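Local coordinates for protein probable CoA-transferase alpha subunit (PDB 6COJ) that binds a coenzyme A thioester with a spiro-lactone acyl group and probably acts as a coenzyme A transferase-like enzyme on acyl-CoA substrates, at residues V65-P70 against Y86-L91; G39-R44 against D199-D204. The protein carries 1 engineered substitution. All coordinates share one frame; numbering follows the deposited sequence.

Interaction 1 of 2, residues V65-P70 against Y86-L91. With F8G (S-{(3R,5R,9R)-1-[(2R,3S,4R,5R)-5-(6-amino-9H-purin-9-yl)-4-hydroxy-3-(phosphonooxy)tetrahydrofuran-2-yl]-3,5,9-trihydroxy-8,8-dimethyl-3,5-dioxido-10,14-dioxo-2,4,6-trioxa-11,15-diaza-3lambda~5~,5lambda~5~-diphosphaheptadecan-17-yl} (5R,10R)-7-hydroxy-10-methyl-2-oxo-1-oxaspiro[4.5]dec-6-ene-6-carbothioate (non-preferred name)), chain E.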
loop_
_atom_site.group_PDB
_atom_site.type_symbol
_atom_site.label_atom_id
_atom_site.label_comp_id
_atom_site.label_asym_id
_atom_site.label_seq_id
_atom_site.Cartn_x
_atom_site.Cartn_y
_atom_site.Cartn_z
ATOM N N VAL A 65 11.199 -3.501 -17.210
ATOM C CA VAL A 65 10.215 -3.953 -16.223
ATOM C C VAL A 65 8.956 -3.134 -16.464
ATOM O O VAL A 65 8.998 -1.901 -16.377
ATOM C CB VAL A 65 10.717 -3.748 -14.784
ATOM C CG1 VAL A 65 9.663 -4.198 -13.790
ATOM C CG2 VAL A 65 12.021 -4.503 -14.558
ATOM N N THR A 66 7.845 -3.799 -16.779
ATOM C CA THR A 66 6.682 -3.025 -17.198
ATOM C C THR A 66 5.420 -3.872 -17.141
ATOM O O THR A 66 5.472 -5.101 -17.233
ATOM C CB THR A 66 6.884 -2.491 -18.625
ATOM O OG1 THR A 66 5.816 -1.588 -18.949
ATOM C CG2 THR A 66 6.922 -3.639 -19.643
ATOM N N TYR A 67 4.289 -3.192 -16.979
ATOM C CA TYR A 67 2.993 -3.733 -17.374
ATOM C C TYR A 67 2.843 -3.344 -18.835
ATOM O O TYR A 67 2.463 -2.215 -19.152
ATOM C CB TYR A 67 1.889 -3.129 -16.522
ATOM C CG TYR A 67 1.829 -3.652 -15.104
ATOM C CD1 TYR A 67 1.531 -4.993 -14.845
ATOM C CD2 TYR A 67 2.051 -2.806 -14.017
ATOM C CE1 TYR A 67 1.437 -5.465 -13.530
ATOM C CE2 TYR A 67 1.951 -3.269 -12.707
ATOM C CZ TYR A 67 1.647 -4.599 -12.474
ATOM O OH TYR A 67 1.539 -5.031 -11.163
ATOM N N GLY A 68 3.176 -4.274 -19.727
ATOM C CA GLY A 68 3.546 -3.901 -21.085
ATOM C C GLY A 68 2.397 -3.487 -21.989
ATOM O O GLY A 68 1.282 -4.000 -21.920
ATOM N N GLY A 69 2.726 -2.563 -22.890
ATOM C CA GLY A 69 1.849 -2.132 -23.953
ATOM C C GLY A 69 2.671 -1.720 -25.159
ATOM O O GLY A 69 3.705 -2.322 -25.464
ATOM N N PRO A 70 2.238 -0.669 -25.863
ATOM C CA PRO A 70 2.985 -0.221 -27.051
ATOM C C PRO A 70 4.335 0.394 -26.725
ATOM O O PRO A 70 5.146 0.580 -27.646
ATOM C CB PRO A 70 2.044 0.801 -27.695
ATOM C CG PRO A 70 1.236 1.346 -26.519
ATOM C CD PRO A 70 1.037 0.150 -25.611
ATOM N N TYR A 86 7.596 -8.696 -16.967
ATOM C CA TYR A 86 6.280 -8.100 -17.210
ATOM C C TYR A 86 5.193 -9.024 -16.689
ATOM O O TYR A 86 5.378 -10.244 -16.618
ATOM C CB TYR A 86 6.052 -7.827 -18.716
ATOM C CG TYR A 86 6.230 -9.072 -19.568
ATOM C CD1 TYR A 86 7.476 -9.420 -20.071
ATOM C CD2 TYR A 86 5.160 -9.926 -19.817
ATOM C CE1 TYR A 86 7.651 -10.572 -20.824
ATOM C CE2 TYR A 86 5.330 -11.088 -20.553
ATOM C CZ TYR A 86 6.572 -11.407 -21.039
ATOM O OH TYR A 86 6.749 -12.551 -21.777
ATOM N N GLY A 87 4.046 -8.425 -16.359
ATOM C CA GLY A 87 2.887 -9.179 -15.925
ATOM C C GLY A 87 1.979 -9.521 -17.085
ATOM O O GLY A 87 1.186 -10.463 -17.011
ATOM N N PHE A 88 2.090 -8.748 -18.160
ATOM C CA PHE A 88 1.345 -8.979 -19.391
ATOM C C PHE A 88 1.897 -8.013 -20.425
ATOM O O PHE A 88 2.669 -7.109 -20.101
ATOM C CB PHE A 88 -0.154 -8.713 -19.194
ATOM C CG PHE A 88 -0.475 -7.290 -18.822
ATOM C CD1 PHE A 88 -0.632 -6.319 -19.808
ATOM C CD2 PHE A 88 -0.637 -6.921 -17.489
ATOM C CE1 PHE A 88 -0.915 -5.001 -19.475
ATOM C CE2 PHE A 88 -0.939 -5.606 -17.152
ATOM C CZ PHE A 88 -1.076 -4.652 -18.143
ATOM N N VAL A 89 1.485 -8.210 -21.673
ATOM C CA VAL A 89 1.632 -7.192 -22.709
ATOM C C VAL A 89 0.295 -7.092 -23.427
ATOM O O VAL A 89 -0.207 -8.093 -23.950
ATOM C CB VAL A 89 2.759 -7.511 -23.710
ATOM C CG1 VAL A 89 2.853 -6.390 -24.755
ATOM C CG2 VAL A 89 4.092 -7.686 -22.975
ATOM N N SER A 90 -0.301 -5.898 -23.423
ATOM C CA SER A 90 -1.613 -5.732 -24.034
ATOM C C SER A 90 -1.754 -4.326 -24.587
ATOM O O SER A 90 -1.264 -3.361 -23.989
ATOM C CB SER A 90 -2.736 -5.961 -23.016
ATOM O OG SER A 90 -4.007 -5.827 -23.638
ATOM N N LEU A 91 -2.429 -4.228 -25.736
ATOM C CA LEU A 91 -2.844 -2.946 -26.287
ATOM C C LEU A 91 -4.204 -2.490 -25.762
ATOM O O LEU A 91 -4.646 -1.393 -26.112
ATOM C CB LEU A 91 -2.852 -3.003 -27.819
ATOM C CG LEU A 91 -1.504 -3.290 -28.496
ATOM C CD1 LEU A 91 -1.651 -3.310 -30.013
ATOM C CD2 LEU A 91 -0.454 -2.269 -28.081
HETATM C C4 F8G E . -1.553 -21.496 -33.068
HETATM C C5 F8G E . -1.222 -22.653 -32.225
HETATM C C6 F8G E . 0.201 -23.056 -32.124
HETATM C C8 F8G E . -3.379 -22.293 -32.184
HETATM N N1 F8G E . 1.138 -22.352 -32.801
HETATM N N3 F8G E . -0.581 -20.824 -33.728
HETATM C "C1'" F8G E . -3.602 -20.267 -33.700
HETATM C C2 F8G E . 0.837 -21.192 -33.652
HETATM C "C2'" F8G E . -4.950 -20.658 -34.271
HETATM C "C3'" F8G E . -5.679 -19.334 -34.231
HETATM C "C4'" F8G E . -5.196 -18.723 -32.942
HETATM C "C5'" F8G E . -6.106 -19.137 -31.805
HETATM C CAA F8G E . -6.805 -9.828 -11.602
HETATM C CAB F8G E . -7.209 -10.352 -12.957
HETATM C CAC F8G E . -6.696 -9.883 -14.113
HETATM C CAD F8G E . -5.962 -8.551 -14.162
HETATM C CAE F8G E . -5.983 -7.860 -12.800
HETATM C CAF F8G E . -5.660 -8.840 -11.693
HETATM C CAG F8G E . -6.786 -10.688 -15.344
HETATM C CAI F8G E . -5.019 -6.685 -12.728
HETATM C CAK F8G E . -6.448 -7.575 -15.254
HETATM C CAL F8G E . -5.321 -7.383 -16.284
HETATM C CAM F8G E . -4.232 -8.270 -15.733
HETATM C CAQ F8G E . -7.309 -12.687 -17.120
HETATM C CAR F8G E . -8.316 -12.010 -18.034
HETATM C CAT F8G E . -8.644 -13.330 -20.031
HETATM C CAU F8G E . -8.457 -13.362 -21.536
HETATM C CAV F8G E . -8.567 -14.756 -22.141
HETATM C CAX F8G E . -9.532 -14.587 -24.337
HETATM C CAY F8G E . -9.352 -14.617 -25.833
HETATM C CAZ F8G E . -9.832 -15.938 -26.447
HETATM C CBA F8G E . -9.437 -15.971 -27.916
HETATM C CBM F8G E . -9.153 -17.099 -25.735
HETATM C CBN F8G E . -11.346 -16.086 -26.366
HETATM N N6 F8G E . 0.562 -24.116 -31.361
HETATM N N7 F8G E . -2.389 -23.095 -31.713
HETATM N N9 F8G E . -2.874 -21.351 -33.000
HETATM N NAS F8G E . -8.063 -12.299 -19.425
HETATM N NAW F8G E . -8.439 -14.706 -23.592
HETATM O "O2'" F8G E . -4.847 -21.160 -35.606
HETATM O "O3'" F8G E . -5.188 -18.482 -35.251
HETATM O "O4'" F8G E . -3.892 -19.259 -32.731
HETATM O "O5'" F8G E . -7.391 -18.559 -32.018
HETATM O OAH F8G E . -8.044 -11.233 -12.945
HETATM O OAJ F8G E . -6.250 -10.272 -16.364
HETATM O OAN F8G E . -3.154 -8.518 -16.227
HETATM O OAO F8G E . -4.607 -8.849 -14.473
HETATM O OBB F8G E . -8.032 -15.771 -27.958
HETATM O OBD F8G E . -7.105 -17.148 -29.945
HETATM O OBJ F8G E . -9.286 -14.174 -19.420
HETATM O OBK F8G E . -10.632 -14.445 -23.824
HETATM O OBL F8G E . -10.063 -13.523 -26.433
HETATM O OBO F8G E . -5.876 -15.180 -29.101
HETATM O OBP F8G E . -8.023 -14.722 -30.302
HETATM O OBQ F8G E . -9.422 -17.299 -31.083
HETATM O OBR F8G E . -8.486 -19.281 -29.873
HETATM O OCI F8G E . -5.376 -17.251 -37.457
HETATM O OCJ F8G E . -6.078 -19.626 -37.275
HETATM O OCK F8G E . -7.433 -17.832 -36.192
HETATM P PBC F8G E . -7.281 -15.653 -29.373
HETATM P PBE F8G E . -8.176 -18.065 -30.713
HETATM P PCH F8G E . -6.047 -18.284 -36.586
HETATM S SAP F8G E . -7.574 -12.167 -15.454
#
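Phe-88 brings its ring into contact with the acyl end of the bound thioester: CD2 lies 3.2 Å from OAN of F8G, the carbonyl oxygen of the lactone. The same ring also touches Tyr-67, obliquely, CE2 of Phe-88 standing 3.4 Å from CD1 of Tyr-67. The two rings are nearly parallel, with planes 25° apart, but are slid so far past each other that they barely overlap. A crowded first torsion, with CG of Phe-88 between the backbone N and the carbonyl carbon (chi1 62°), folds the ring back so that one face lies over Tyr-67 CA and Gly-68 N.

The backbone sets this placement. Gly-68 bonds from both its ends: its N donates to Phe-88 O at 2.9 Å, and its O receives Ser-90 N, also at 2.9 Å and at a straighter 164°. Val-89 CA adds a CA-H...O contact to Gly-68 O. With no side chain on Gly-68, its CA comes within 4.1 Å of Val-89 CA, in a short parallel bridge. Farther along, Leu-91 CD2 packs on Pro-70 CD.

In the next shell, Tyr-67 OH is hydrogen-bonded to Ala-117 O and Tyr-86 OH to Glu-114, while a basic side chain of another protein makes a cation-pi contact with Phe-88. The two segments continue adjacent strands of the parallel sheet, 62-65 and 81-86, past their C-terminal ends, a common place for ligand sites in Rossmann-like folds; Phe-88 belongs to the ligand pocket here.

Interaction 2 of 2, residues G39-R44 against D199-D204. With F8G (S-{(3R,5R,9R)-1-[(2R,3S,4R,5R)-5-(6-amino-9H-purin-9-yl)-4-hydroxy-3-(phosphonooxy)tetrahydrofuran-2-yl]-3,5,9-trihydroxy-8,8-dimethyl-3,5-dioxido-10,14-dioxo-2,4,6-trioxa-11,15-diaza-3lambda~5~,5lambda~5~-diphosphaheptadecan-17-yl} (5R,10R)-7-hydroxy-10-methyl-2-oxo-1-oxaspiro[4.5]dec-6-ene-6-carbothioate (non-preferred name)), chain E.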
loop_
_atom_site.group_PDB
_atom_site.type_symbol
_atom_site.label_atom_id
_atom_site.label_comp_id
_atom_site.label_asym_id
_atom_site.label_seq_id
_atom_site.Cartn_x
_atom_site.Cartn_y
_atom_site.Cartn_z
ATOM N N GLY A 39 6.313 3.130 -16.539
ATOM C CA GLY A 39 5.052 3.276 -15.835
ATOM C C GLY A 39 3.834 3.049 -16.715
ATOM O O GLY A 39 3.902 2.451 -17.795
ATOM N N GLY A 40 2.698 3.545 -16.237
ATOM C CA GLY A 40 1.449 3.276 -16.917
ATOM C C GLY A 40 1.081 1.798 -16.838
ATOM O O GLY A 40 1.540 1.054 -15.969
ATOM N N TRP A 41 0.251 1.371 -17.795
ATOM C CA TRP A 41 -0.304 0.022 -17.773
ATOM C C TRP A 41 -0.894 -0.288 -19.141
ATOM O O TRP A 41 -1.823 0.395 -19.573
ATOM C CB TRP A 41 -1.415 -0.020 -16.719
ATOM C CG TRP A 41 -2.239 -1.280 -16.655
ATOM C CD1 TRP A 41 -3.213 -1.683 -17.541
ATOM C CD2 TRP A 41 -2.212 -2.263 -15.614
ATOM N NE1 TRP A 41 -3.769 -2.868 -17.119
ATOM C CE2 TRP A 41 -3.181 -3.237 -15.935
ATOM C CE3 TRP A 41 -1.452 -2.421 -14.446
ATOM C CZ2 TRP A 41 -3.414 -4.350 -15.126
ATOM C CZ3 TRP A 41 -1.687 -3.529 -13.646
ATOM C CH2 TRP A 41 -2.659 -4.475 -13.992
ATOM N N GLY A 42 -0.375 -1.303 -19.834
ATOM C CA GLY A 42 -0.948 -1.621 -21.135
ATOM C C GLY A 42 -0.918 -0.400 -22.037
ATOM O O GLY A 42 0.117 0.260 -22.182
ATOM N N SER A 43 -2.063 -0.066 -22.629
ATOM C CA SER A 43 -2.172 1.157 -23.427
ATOM C C SER A 43 -2.792 2.301 -22.622
ATOM O O SER A 43 -3.752 2.962 -23.043
ATOM C CB SER A 43 -2.935 0.880 -24.719
ATOM O OG SER A 43 -2.926 2.000 -25.587
ATOM N N ARG A 44 -2.223 2.552 -21.441
ATOM C CA ARG A 44 -2.764 3.530 -20.498
ATOM C C ARG A 44 -1.624 4.324 -19.882
ATOM O O ARG A 44 -0.759 3.755 -19.203
ATOM C CB ARG A 44 -3.608 2.862 -19.399
ATOM C CG ARG A 44 -4.622 1.861 -19.932
ATOM C CD ARG A 44 -5.349 1.112 -18.822
ATOM N NE ARG A 44 -5.978 -0.104 -19.332
ATOM C CZ ARG A 44 -7.156 -0.583 -18.951
ATOM N NH1 ARG A 44 -7.903 0.063 -18.056
ATOM N NH2 ARG A 44 -7.609 -1.705 -19.494
ATOM N N ASP A 199 -7.158 6.239 -11.959
ATOM C CA ASP A 199 -6.172 5.252 -11.532
ATOM C C ASP A 199 -4.761 5.828 -11.560
ATOM O O ASP A 199 -4.298 6.292 -12.616
ATOM C CB ASP A 199 -6.254 4.008 -12.426
ATOM C CG ASP A 199 -5.685 2.757 -11.766
ATOM O OD1 ASP A 199 -4.720 2.861 -10.984
ATOM O OD2 ASP A 199 -6.209 1.656 -12.041
ATOM N N PRO A 200 -4.025 5.772 -10.445
ATOM C CA PRO A 200 -2.599 6.144 -10.478
ATOM C C PRO A 200 -1.724 5.111 -11.156
ATOM O O PRO A 200 -0.546 5.394 -11.420
ATOM C CB PRO A 200 -2.233 6.231 -8.992
ATOM C CG PRO A 200 -3.125 5.213 -8.351
ATOM C CD PRO A 200 -4.444 5.309 -9.109
ATOM N N TYR A 201 -2.257 3.926 -11.450
ATOM C CA TYR A 201 -1.445 2.765 -11.840
ATOM C C TYR A 201 -0.406 2.544 -10.741
ATOM O O TYR A 201 -0.788 2.461 -9.562
ATOM C CB TYR A 201 -0.928 2.860 -13.286
ATOM C CG TYR A 201 -2.063 3.152 -14.231
ATOM C CD1 TYR A 201 -3.158 2.286 -14.308
ATOM C CD2 TYR A 201 -2.087 4.318 -14.991
ATOM C CE1 TYR A 201 -4.237 2.567 -15.131
ATOM C CE2 TYR A 201 -3.162 4.605 -15.827
ATOM C CZ TYR A 201 -4.234 3.735 -15.889
ATOM O OH TYR A 201 -5.295 4.055 -16.702
ATOM N N PHE A 202 0.880 2.432 -11.076
ATOM C CA PHE A 202 1.918 2.080 -10.122
ATOM C C PHE A 202 3.112 3.005 -10.275
ATOM O O PHE A 202 4.234 2.647 -9.905
ATOM C CB PHE A 202 2.316 0.613 -10.308
ATOM C CG PHE A 202 1.151 -0.321 -10.184
ATOM C CD1 PHE A 202 0.280 -0.520 -11.246
ATOM C CD2 PHE A 202 0.891 -0.950 -8.985
ATOM C CE1 PHE A 202 -0.842 -1.342 -11.092
ATOM C CE2 PHE A 202 -0.214 -1.781 -8.842
ATOM C CZ PHE A 202 -1.073 -1.975 -9.899
ATOM N N ASP A 203 2.872 4.222 -10.778
ATOM C CA ASP A 203 3.996 5.083 -11.145
ATOM C C ASP A 203 4.805 5.507 -9.930
ATOM O O ASP A 203 6.026 5.707 -10.040
ATOM C CB ASP A 203 3.512 6.306 -11.921
ATOM C CG ASP A 203 3.055 5.966 -13.327
ATOM O OD1 ASP A 203 3.130 4.779 -13.709
ATOM O OD2 ASP A 203 2.619 6.891 -14.048
ATOM N N ASP A 204 4.152 5.657 -8.777
ATOM C CA ASP A 204 4.890 5.936 -7.550
ATOM C C ASP A 204 5.839 4.793 -7.208
ATOM O O ASP A 204 6.981 5.029 -6.798
ATOM C CB ASP A 204 3.915 6.200 -6.397
ATOM C CG ASP A 204 2.918 5.066 -6.204
ATOM O OD1 ASP A 204 2.437 4.498 -7.201
ATOM O OD2 ASP A 204 2.590 4.737 -5.041
HETATM C C4 F8G E . -1.553 -21.496 -33.068
HETATM C C5 F8G E . -1.222 -22.653 -32.225
HETATM C C6 F8G E . 0.201 -23.056 -32.124
HETATM C C8 F8G E . -3.379 -22.293 -32.184
HETATM N N1 F8G E . 1.138 -22.352 -32.801
HETATM N N3 F8G E . -0.581 -20.824 -33.728
HETATM C "C1'" F8G E . -3.602 -20.267 -33.700
HETATM C C2 F8G E . 0.837 -21.192 -33.652
HETATM C "C2'" F8G E . -4.950 -20.658 -34.271
HETATM C "C3'" F8G E . -5.679 -19.334 -34.231
HETATM C "C4'" F8G E . -5.196 -18.723 -32.942
HETATM C "C5'" F8G E . -6.106 -19.137 -31.805
HETATM C CAA F8G E . -6.805 -9.828 -11.602
HETATM C CAB F8G E . -7.209 -10.352 -12.957
HETATM C CAC F8G E . -6.696 -9.883 -14.113
HETATM C CAD F8G E . -5.962 -8.551 -14.162
HETATM C CAE F8G E . -5.983 -7.860 -12.800
HETATM C CAF F8G E . -5.660 -8.840 -11.693
HETATM C CAG F8G E . -6.786 -10.688 -15.344
HETATM C CAI F8G E . -5.019 -6.685 -12.728
HETATM C CAK F8G E . -6.448 -7.575 -15.254
HETATM C CAL F8G E . -5.321 -7.383 -16.284
HETATM C CAM F8G E . -4.232 -8.270 -15.733
HETATM C CAQ F8G E . -7.309 -12.687 -17.120
HETATM C CAR F8G E . -8.316 -12.010 -18.034
HETATM C CAT F8G E . -8.644 -13.330 -20.031
HETATM C CAU F8G E . -8.457 -13.362 -21.536
HETATM C CAV F8G E . -8.567 -14.756 -22.141
HETATM C CAX F8G E . -9.532 -14.587 -24.337
HETATM C CAY F8G E . -9.352 -14.617 -25.833
HETATM C CAZ F8G E . -9.832 -15.938 -26.447
HETATM C CBA F8G E . -9.437 -15.971 -27.916
HETATM C CBM F8G E . -9.153 -17.099 -25.735
HETATM C CBN F8G E . -11.346 -16.086 -26.366
HETATM N N6 F8G E . 0.562 -24.116 -31.361
HETATM N N7 F8G E . -2.389 -23.095 -31.713
HETATM N N9 F8G E . -2.874 -21.351 -33.000
HETATM N NAS F8G E . -8.063 -12.299 -19.425
HETATM N NAW F8G E . -8.439 -14.706 -23.592
HETATM O "O2'" F8G E . -4.847 -21.160 -35.606
HETATM O "O3'" F8G E . -5.188 -18.482 -35.251
HETATM O "O4'" F8G E . -3.892 -19.259 -32.731
HETATM O "O5'" F8G E . -7.391 -18.559 -32.018
HETATM O OAH F8G E . -8.044 -11.233 -12.945
HETATM O OAJ F8G E . -6.250 -10.272 -16.364
HETATM O OAN F8G E . -3.154 -8.518 -16.227
HETATM O OAO F8G E . -4.607 -8.849 -14.473
HETATM O OBB F8G E . -8.032 -15.771 -27.958
HETATM O OBD F8G E . -7.105 -17.148 -29.945
HETATM O OBJ F8G E . -9.286 -14.174 -19.420
HETATM O OBK F8G E . -10.632 -14.445 -23.824
HETATM O OBL F8G E . -10.063 -13.523 -26.433
HETATM O OBO F8G E . -5.876 -15.180 -29.101
HETATM O OBP F8G E . -8.023 -14.722 -30.302
HETATM O OBQ F8G E . -9.422 -17.299 -31.083
HETATM O OBR F8G E . -8.486 -19.281 -29.873
HETATM O OCI F8G E . -5.376 -17.251 -37.457
HETATM O OCJ F8G E . -6.078 -19.626 -37.275
HETATM O OCK F8G E . -7.433 -17.832 -36.192
HETATM P PBC F8G E . -7.281 -15.653 -29.373
HETATM P PBE F8G E . -8.176 -18.065 -30.713
HETATM P PCH F8G E . -6.047 -18.284 -36.586
HETATM S SAP F8G E . -7.574 -12.167 -15.454
HETATM O O HOH W 1 2.379 2.108 -13.414
HETATM O O HOH W 2 -7.495 2.567 -16.520
#
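Trp-41 runs from the loop 39-44 past Tyr-201 and alongside Phe-202 to the ligand. Its CB makes an off-centre CH-pi contact, 4.2 Å from the centroid of the Tyr-201 ring and 28° off the ring normal. With CG anti to the backbone N (chi1 173°), the indole then runs on past that ring: its five-membered ring and Tyr-201 are close to parallel but hardly overlap. The six-membered ring next meets Phe-202 rim to rim, CZ3 of Trp-41 lying 3.5 Å from CE1 of Phe-202, with CE3 nearly as close to the same atom. At the tip, the ring methyl CAI of F8G meets the indole at its edge, near the ring plane, 3.5 Å from CH2, and CZ2 lies beside both CAI and the lactone CAL.

Polar bonds hold the loop that carries Trp-41. Gly-40 N donates to OD1 of Asp-203, on its syn lone pair, at 2.8 Å and 162°; a water joins the same oxygen to Gly-40 O and Phe-202 N. Trp-41 N donates to Arg-44 O within the loop. Arg-44 lays CB 3.4 Å from Tyr-201 OH, and a second water bridges that hydroxyl to Arg-44 NH1, while Arg-44 NE pairs with Asp-92.

OD2 of Asp-203, the oxygen not bound to Gly-40, forms a salt bridge with Arg-45. Asp-203 starts helix 203-208 and rests against strand 177-184, so the contact joins that helix to the loop running from strand 35-38 toward helix 48-56.

Interactions 1 and 2, with centres about 10 Å apart, together form a continuous aromatic cluster beside the acyl end of F8G. Across the join, Phe-88 CZ meets Trp-41 CE2 at 3.4 Å, and Tyr-67 CE2 meets Phe-202 CD1 at 3.5 Å. A probable hydrogen bond of 3.1 Å between Gly-42 N and Tyr-67 O ties the two loops by their backbones, and Leu-91 O packs on Ser-43 CB. Each contact presents one ring to the ligand: Phe-88 touches the lactone carbonyl, Trp-41 the methyl CAI and the lactone CAL. Tyr-97 OH and residues of another protein hydrogen-bond F8G, so the pocket is completed at a subunit interface.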